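Local coordinates for protein carbohydrate kinase, FGGY (Novosphingobium aromaticivorans, PDB 3H6E) that is probably a carbohydrate kinase of the FGGY family, built on the actin-like ATPase fold and likely to phosphorylate a sugar or related substrate, at residues A[276-284]-A[344-352]. Numbering follows the deposited sequence.
Sequences LPEARDCLV and RGFGPYPHG
D281 and R280 meet G347 and P348 in a loop-to-loop contact, held by one side-chain-to-backbone hydrogen bond and by the R280 side chain lying against P348. It lies in the FGGY C-terminal domain, where the turn leading into edge strand 282-286 faces the loop between strands 337-339 and 355-357. The carboxylate of D281 reaches across: G347 N donates to OD2 at 2.5 Å, almost straight (169°), and OD2 accepts with its anti lone pair, the one away from OD1. OD1 is salt-bridged to R297 of the adjacent strand 292-298, so the acid joins the loop to the sheet. Aspartate suits this turn because it tolerates the positive phi (69°) better than most side-chain-bearing residues. G347 also has positive phi, and any side chain there would be pressed into the carbonyl oxygen before it and into the P348 ring.

R280 runs alongside P348, its CG 3.1 Å from P348 O. The bend at chi3 (72°) turns the guanidinium back over that carbonyl, bringing NH1 to 2.6 Å from P348 O, but the angle is too poor for a hydrogen bond. P348 CB sits above one guanidinium face, nearer its margin than its middle; the Y349 ring, whose OH bonds T380 of helix 363-384, offers at most a weak, long cation-pi attraction. Nearby, P350 CG meets A279 O at 3.2 Å. Replacing R280 by alanine removes the guanidinium and its alkyl stem, which would probably open a gap beside P348 and deprive its carbonyl of a nearby positive charge.

The D281 carboxylate thus supplies the one hydrogen bond between the segments while R297 holds its other oxygen; both partners would be expected to favour its ionised form. R280 and the rigid prolines add packing.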
loop_
_atom_site.group_PDB
_atom_site.type_symbol
_atom_site.label_atom_id
_atom_site.label_comp_id
_atom_site.label_asym_id
_atom_site.label_seq_id
_atom_site.Cartn_x
_atom_site.Cartn_y
_atom_site.Cartn_z
ATOM N N LEU A 276 0.155 -17.273 9.713
ATOM C CA LEU A 276 1.249 -16.517 9.104
ATOM C C LEU A 276 2.317 -16.107 10.116
ATOM O O LEU A 276 2.007 -15.795 11.259
ATOM C CB LEU A 276 0.712 -15.278 8.383
ATOM C CG LEU A 276 -0.055 -15.517 7.082
ATOM C CD1 LEU A 276 -0.817 -14.269 6.667
ATOM C CD2 LEU A 276 0.892 -15.976 5.977
ATOM N N PRO A 277 3.584 -16.100 9.680
ATOM C CA PRO A 277 4.776 -15.826 10.491
ATOM C C PRO A 277 5.051 -14.338 10.674
ATOM O O PRO A 277 5.674 -13.732 9.803
ATOM C CB PRO A 277 5.919 -16.443 9.661
ATOM C CG PRO A 277 5.257 -17.150 8.492
ATOM C CD PRO A 277 3.942 -16.479 8.307
ATOM N N GLU A 278 4.624 -13.763 11.793
ATOM C CA GLU A 278 4.836 -12.340 12.044
ATOM C C GLU A 278 6.310 -11.944 11.983
ATOM O O GLU A 278 6.649 -10.861 11.503
ATOM C CB GLU A 278 4.256 -11.928 13.398
ATOM C CG GLU A 278 4.537 -10.474 13.755
ATOM C CD GLU A 278 4.083 -10.106 15.155
ATOM O OE1 GLU A 278 3.660 -11.014 15.904
ATOM O OE2 GLU A 278 4.157 -8.906 15.504
ATOM N N ALA A 279 7.184 -12.820 12.467
ATOM C CA ALA A 279 8.603 -12.501 12.555
ATOM C C ALA A 279 9.283 -12.434 11.194
ATOM O O ALA A 279 10.387 -11.904 11.070
ATOM C CB ALA A 279 9.311 -13.491 13.453
ATOM N N ARG A 280 8.631 -12.969 10.169
ATOM C CA ARG A 280 9.222 -12.954 8.837
ATOM C C ARG A 280 8.594 -11.886 7.943
ATOM O O ARG A 280 8.634 -11.975 6.713
ATOM C CB ARG A 280 9.193 -14.348 8.202
ATOM C CG ARG A 280 10.396 -15.193 8.604
ATOM C CD ARG A 280 10.155 -16.685 8.457
ATOM N NE ARG A 280 10.111 -17.125 7.067
ATOM C CZ ARG A 280 11.179 -17.260 6.289
ATOM N NH1 ARG A 280 12.380 -16.974 6.758
ATOM N NH2 ARG A 280 11.040 -17.673 5.039
ATOM N N ASP A 281 8.027 -10.870 8.589
ATOM C CA ASP A 281 7.550 -9.666 7.918
ATOM C C ASP A 281 6.324 -9.912 7.028
ATOM O O ASP A 281 6.253 -9.425 5.897
ATOM C CB ASP A 281 8.684 -9.011 7.121
ATOM C CG ASP A 281 8.754 -7.507 7.334
ATOM O OD1 ASP A 281 7.711 -6.915 7.681
ATOM O OD2 ASP A 281 9.848 -6.917 7.174
ATOM N N CYS A 282 5.363 -10.670 7.547
ATOM C CA CYS A 282 4.077 -10.851 6.881
ATOM C C CYS A 282 3.002 -10.066 7.624
ATOM O O CYS A 282 3.185 -9.693 8.783
ATOM C CB CYS A 282 3.699 -12.333 6.821
ATOM S SG CYS A 282 4.789 -13.362 5.799
ATOM N N LEU A 283 1.882 -9.814 6.956
ATOM C CA LEU A 283 0.760 -9.125 7.580
ATOM C C LEU A 283 -0.530 -9.414 6.816
ATOM O O LEU A 283 -0.502 -10.012 5.739
ATOM C CB LEU A 283 1.014 -7.615 7.662
ATOM C CG LEU A 283 1.141 -6.825 6.353
ATOM C CD1 LEU A 283 0.740 -5.372 6.568
ATOM C CD2 LEU A 283 2.546 -6.923 5.765
ATOM N N VAL A 284 -1.660 -9.003 7.373
ATOM C CA VAL A 284 -2.935 -9.250 6.724
ATOM C C VAL A 284 -3.714 -7.970 6.476
ATOM O O VAL A 284 -4.160 -7.314 7.412
ATOM C CB VAL A 284 -3.822 -10.202 7.536
ATOM C CG1 VAL A 284 -5.079 -10.539 6.733
ATOM C CG2 VAL A 284 -3.051 -11.463 7.911
ATOM N N ARG A 344 18.809 -5.593 8.564
ATOM C CA ARG A 344 18.556 -6.312 9.813
ATOM C C ARG A 344 17.183 -5.992 10.386
ATOM O O ARG A 344 16.834 -4.825 10.556
ATOM C CB ARG A 344 19.622 -5.972 10.856
ATOM C CG ARG A 344 20.914 -6.740 10.708
ATOM C CD ARG A 344 20.785 -8.155 11.239
ATOM N NE ARG A 344 20.766 -8.203 12.699
ATOM C CZ ARG A 344 20.962 -9.315 13.402
ATOM N NH1 ARG A 344 21.196 -10.462 12.777
ATOM N NH2 ARG A 344 20.928 -9.288 14.727
ATOM N N GLY A 345 16.409 -7.031 10.682
ATOM C CA GLY A 345 15.110 -6.858 11.303
ATOM C C GLY A 345 13.938 -6.738 10.342
ATOM O O GLY A 345 12.802 -6.563 10.771
ATOM N N PHE A 346 14.203 -6.841 9.045
ATOM C CA PHE A 346 13.152 -6.661 8.051
ATOM C C PHE A 346 13.147 -7.774 7.014
ATOM O O PHE A 346 14.198 -8.305 6.646
ATOM C CB PHE A 346 13.305 -5.306 7.356
ATOM C CG PHE A 346 13.229 -4.136 8.291
ATOM C CD1 PHE A 346 12.024 -3.487 8.513
ATOM C CD2 PHE A 346 14.357 -3.689 8.955
ATOM C CE1 PHE A 346 11.950 -2.409 9.375
ATOM C CE2 PHE A 346 14.291 -2.614 9.819
ATOM C CZ PHE A 346 13.083 -1.973 10.028
ATOM N N GLY A 347 11.956 -8.118 6.539
ATOM C CA GLY A 347 11.817 -9.125 5.508
ATOM C C GLY A 347 11.736 -10.541 6.042
ATOM O O GLY A 347 11.594 -10.757 7.250
ATOM N N PRO A 348 11.818 -11.521 5.133
ATOM C CA PRO A 348 11.745 -12.948 5.456
ATOM C C PRO A 348 12.984 -13.438 6.199
ATOM O O PRO A 348 12.898 -14.432 6.916
ATOM C CB PRO A 348 11.666 -13.616 4.079
ATOM C CG PRO A 348 11.257 -12.532 3.138
ATOM C CD PRO A 348 11.862 -11.287 3.682
ATOM N N TYR A 349 14.112 -12.755 6.029
ATOM C CA TYR A 349 15.362 -13.180 6.659
ATOM C C TYR A 349 15.930 -12.109 7.580
ATOM O O TYR A 349 17.054 -11.649 7.365
ATOM C CB TYR A 349 16.407 -13.516 5.595
ATOM C CG TYR A 349 15.933 -14.476 4.530
ATOM C CD1 TYR A 349 16.102 -15.846 4.678
ATOM C CD2 TYR A 349 15.322 -14.012 3.375
ATOM C CE1 TYR A 349 15.670 -16.726 3.704
ATOM C CE2 TYR A 349 14.889 -14.884 2.395
ATOM C CZ TYR A 349 15.066 -16.238 2.567
ATOM O OH TYR A 349 14.645 -17.106 1.593
ATOM N N PRO A 350 15.169 -11.732 8.618
ATOM C CA PRO A 350 15.498 -10.575 9.457
ATOM C C PRO A 350 16.943 -10.586 9.932
ATOM O O PRO A 350 17.565 -9.526 9.988
ATOM C CB PRO A 350 14.561 -10.734 10.655
ATOM C CG PRO A 350 13.437 -11.544 10.156
ATOM C CD PRO A 350 14.020 -12.483 9.147
ATOM N N HIS A 351 17.462 -11.769 10.263
ATOM C CA HIS A 351 18.806 -11.895 10.825
ATOM C C HIS A 351 19.805 -12.612 9.913
ATOM O O HIS A 351 20.846 -13.081 10.378
ATOM C CB HIS A 351 18.754 -12.607 12.177
ATOM C CG HIS A 351 17.895 -11.915 13.191
ATOM N ND1 HIS A 351 16.810 -12.521 13.785
ATOM C CD2 HIS A 351 17.958 -10.664 13.707
ATOM C CE1 HIS A 351 16.242 -11.675 14.625
ATOM N NE2 HIS A 351 16.921 -10.542 14.600
ATOM N N GLY A 352 19.494 -12.705 8.626
ATOM C CA GLY A 352 20.421 -13.307 7.685
ATOM C C GLY A 352 21.729 -12.540 7.675
ATOM O O GLY A 352 21.745 -11.333 7.427
#